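Local coordinates for effector EagT6 (Pseudomonas aeruginosa, PDB 1TU1), which forms a homodimer essential for delivering the toxin Tse6 to target cells, specifically for loading Tse6 onto VgrG1a, at residues V105-R110 / L139-T144. Residues are numbered along the deposited sequence; the frame is centred on the assembly and turned at random. Where two conformers were deposited one is given.
Sequences VFIERR and LVPRPT
R109, two residues past the end of strand 98-107, reaches to the backbone of the C-terminal tail. CG anti to the backbone N (chi1 -173°) and a chain extended to NE carry the guanidinium across; the turn about CD-NE (chi4 -75°) presents its NE/NH2 edge to R142 O, with hydrogen bonds from NE at 3.0 Å and NH2 at 2.9 Å. That oxygen sits nearly in the guanidinium plane; NE lies in the carbonyl plane, NH2 above it. Arginine suits the place: its long arm ends in a flat group whose NE and NH2 hydrogens leave the same edge, so one oxygen takes both through somewhat bent bonds, limiting rotation.

A second polar link joins T144 to R110. The hydroxyl, anti to its own carbonyl carbon, donates to R110 O in that carbonyl's plane (OG1 to O 2.9 Å). A water accepting from R110 N and donating to T144 OG1 adds a bridge. Threonine's short side chain brings a hydroxyl that can donate and accept at once.

Deeper in, I107 and L139 meet tip to tip, CD1 to CD2 at 3.9 Å, while I107 CG2 faces P141 CG loosely at 4.5 Å, all hydrocarbon without polar demands.

R142 turns its own guanidinium to a salt bridge with D12 of the second subunit; V140 and P141 pair antiparallel with a strand of that subunit. Hydrogen bonds from R109 and T144 to backbone carbonyls thus tie the C-terminal tail to the segment following strand 98-107 of the six-stranded antiparallel sheet in this DcrB-family protein, next to the dimer interface.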
loop_
_atom_site.group_PDB
_atom_site.type_symbol
_atom_site.label_atom_id
_atom_site.label_comp_id
_atom_site.label_asym_id
_atom_site.label_seq_id
_atom_site.Cartn_x
_atom_site.Cartn_y
_atom_site.Cartn_z
ATOM N N VAL A 105 12.067 4.804 10.402
ATOM C CA VAL A 105 12.986 5.640 9.638
ATOM C C VAL A 105 12.189 6.619 8.758
ATOM O O VAL A 105 11.285 6.223 8.011
ATOM C CB VAL A 105 13.902 4.810 8.779
ATOM C CG1 VAL A 105 14.886 5.705 7.972
ATOM C CG2 VAL A 105 14.697 3.782 9.632
ATOM N N PHE A 106 12.514 7.898 8.868
ATOM C CA PHE A 106 11.909 8.912 8.025
ATOM C C PHE A 106 12.946 9.303 7.017
ATOM O O PHE A 106 14.072 9.664 7.396
ATOM C CB PHE A 106 11.513 10.113 8.862
ATOM C CG PHE A 106 10.514 9.815 9.918
ATOM C CD1 PHE A 106 9.174 10.087 9.705
ATOM C CD2 PHE A 106 10.898 9.261 11.133
ATOM C CE1 PHE A 106 8.223 9.834 10.688
ATOM C CE2 PHE A 106 9.943 9.002 12.140
ATOM C CZ PHE A 106 8.605 9.280 11.912
ATOM N N ILE A 107 12.606 9.197 5.727
ATOM C CA ILE A 107 13.540 9.519 4.662
ATOM C C ILE A 107 12.985 10.684 3.859
ATOM O O ILE A 107 11.943 10.578 3.227
ATOM C CB ILE A 107 13.794 8.322 3.719
ATOM C CG1 ILE A 107 14.166 7.063 4.515
ATOM C CG2 ILE A 107 14.873 8.692 2.677
ATOM C CD1 ILE A 107 14.325 5.833 3.656
ATOM N N GLU A 108 13.693 11.806 3.898
ATOM C CA GLU A 108 13.283 12.985 3.158
ATOM C C GLU A 108 13.241 12.667 1.665
ATOM O O GLU A 108 14.211 12.238 1.103
ATOM C CB GLU A 108 14.251 14.161 3.363
ATOM C CG GLU A 108 13.614 15.437 2.828
ATOM C CD GLU A 108 14.481 16.690 2.961
ATOM O OE1 GLU A 108 15.734 16.588 3.047
ATOM O OE2 GLU A 108 13.854 17.762 2.961
ATOM N N ARG A 109 12.104 12.949 1.050
ATOM C CA ARG A 109 11.932 12.887 -0.391
ATOM C C ARG A 109 10.773 13.795 -0.778
ATOM O O ARG A 109 9.898 14.080 0.018
ATOM C CB ARG A 109 11.602 11.442 -0.800
ATOM C CG ARG A 109 11.545 11.152 -2.262
ATOM C CD ARG A 109 11.520 9.633 -2.572
ATOM N NE ARG A 109 11.714 9.389 -3.994
ATOM C CZ ARG A 109 10.800 9.591 -4.941
ATOM N NH1 ARG A 109 9.587 9.996 -4.648
ATOM N NH2 ARG A 109 11.104 9.372 -6.210
ATOM N N ARG A 110 10.752 14.191 -2.041
ATOM C CA ARG A 110 9.624 14.917 -2.617
ATOM C C ARG A 110 8.962 14.036 -3.661
ATOM O O ARG A 110 9.648 13.349 -4.407
ATOM C CB ARG A 110 10.135 16.180 -3.297
ATOM C CG ARG A 110 10.722 17.135 -2.340
ATOM C CD ARG A 110 9.660 17.737 -1.486
ATOM N NE ARG A 110 10.216 18.607 -0.463
ATOM C CZ ARG A 110 9.531 19.009 0.590
ATOM N NH1 ARG A 110 8.273 18.619 0.738
ATOM N NH2 ARG A 110 10.106 19.818 1.491
ATOM N N LEU A 139 18.064 -0.435 0.914
ATOM C CA LEU A 139 17.089 0.529 0.370
ATOM C C LEU A 139 17.787 1.651 -0.413
ATOM O O LEU A 139 18.544 2.429 0.166
ATOM C CB LEU A 139 16.240 1.129 1.471
ATOM C CG LEU A 139 14.989 1.909 1.044
ATOM C CD1 LEU A 139 13.996 1.838 2.156
ATOM C CD2 LEU A 139 15.314 3.378 0.745
ATOM N N VAL A 140 17.507 1.736 -1.712
ATOM C CA VAL A 140 17.977 2.843 -2.536
ATOM C C VAL A 140 16.819 3.740 -2.959
ATOM O O VAL A 140 15.968 3.329 -3.755
ATOM C CB VAL A 140 18.755 2.332 -3.759
ATOM C CG1 VAL A 140 19.325 3.489 -4.579
ATOM C CG2 VAL A 140 19.850 1.372 -3.310
ATOM N N PRO A 141 16.753 4.964 -2.427
ATOM C CA PRO A 141 15.729 5.909 -2.882
ATOM C C PRO A 141 15.837 6.143 -4.385
ATOM O O PRO A 141 16.936 6.136 -4.957
ATOM C CB PRO A 141 16.023 7.182 -2.067
ATOM C CG PRO A 141 16.760 6.716 -0.871
ATOM C CD PRO A 141 17.559 5.532 -1.331
ATOM N N ARG A 142 14.692 6.267 -5.034
ATOM C CA ARG A 142 14.639 6.526 -6.461
ATOM C C ARG A 142 14.622 8.045 -6.692
ATOM O O ARG A 142 13.889 8.767 -6.020
ATOM C CB ARG A 142 13.386 5.897 -7.063
ATOM C CG ARG A 142 13.296 5.973 -8.581
ATOM C CD ARG A 142 12.057 5.300 -9.184
ATOM N NE ARG A 142 12.232 3.854 -9.357
ATOM C CZ ARG A 142 12.012 2.933 -8.416
ATOM N NH1 ARG A 142 11.596 3.272 -7.210
ATOM N NH2 ARG A 142 12.204 1.650 -8.679
ATOM N N PRO A 143 15.433 8.539 -7.622
ATOM C CA PRO A 143 15.343 9.959 -8.016
ATOM C C PRO A 143 13.914 10.406 -8.377
ATOM O O PRO A 143 13.127 9.604 -8.871
ATOM C CB PRO A 143 16.284 10.046 -9.218
ATOM C CG PRO A 143 17.292 8.989 -8.955
ATOM C CD PRO A 143 16.509 7.841 -8.343
ATOM N N THR A 144 13.577 11.664 -8.090
ATOM C CA THR A 144 12.266 12.218 -8.456
ATOM C C THR A 144 12.226 12.566 -9.959
ATOM O O THR A 144 11.777 11.747 -10.787
ATOM C CB THR A 144 11.913 13.465 -7.581
ATOM O OG1 THR A 144 11.938 13.124 -6.189
ATOM C CG2 THR A 144 10.467 13.920 -7.787
HETATM O O HOH W 1 13.266 13.931 -3.662
#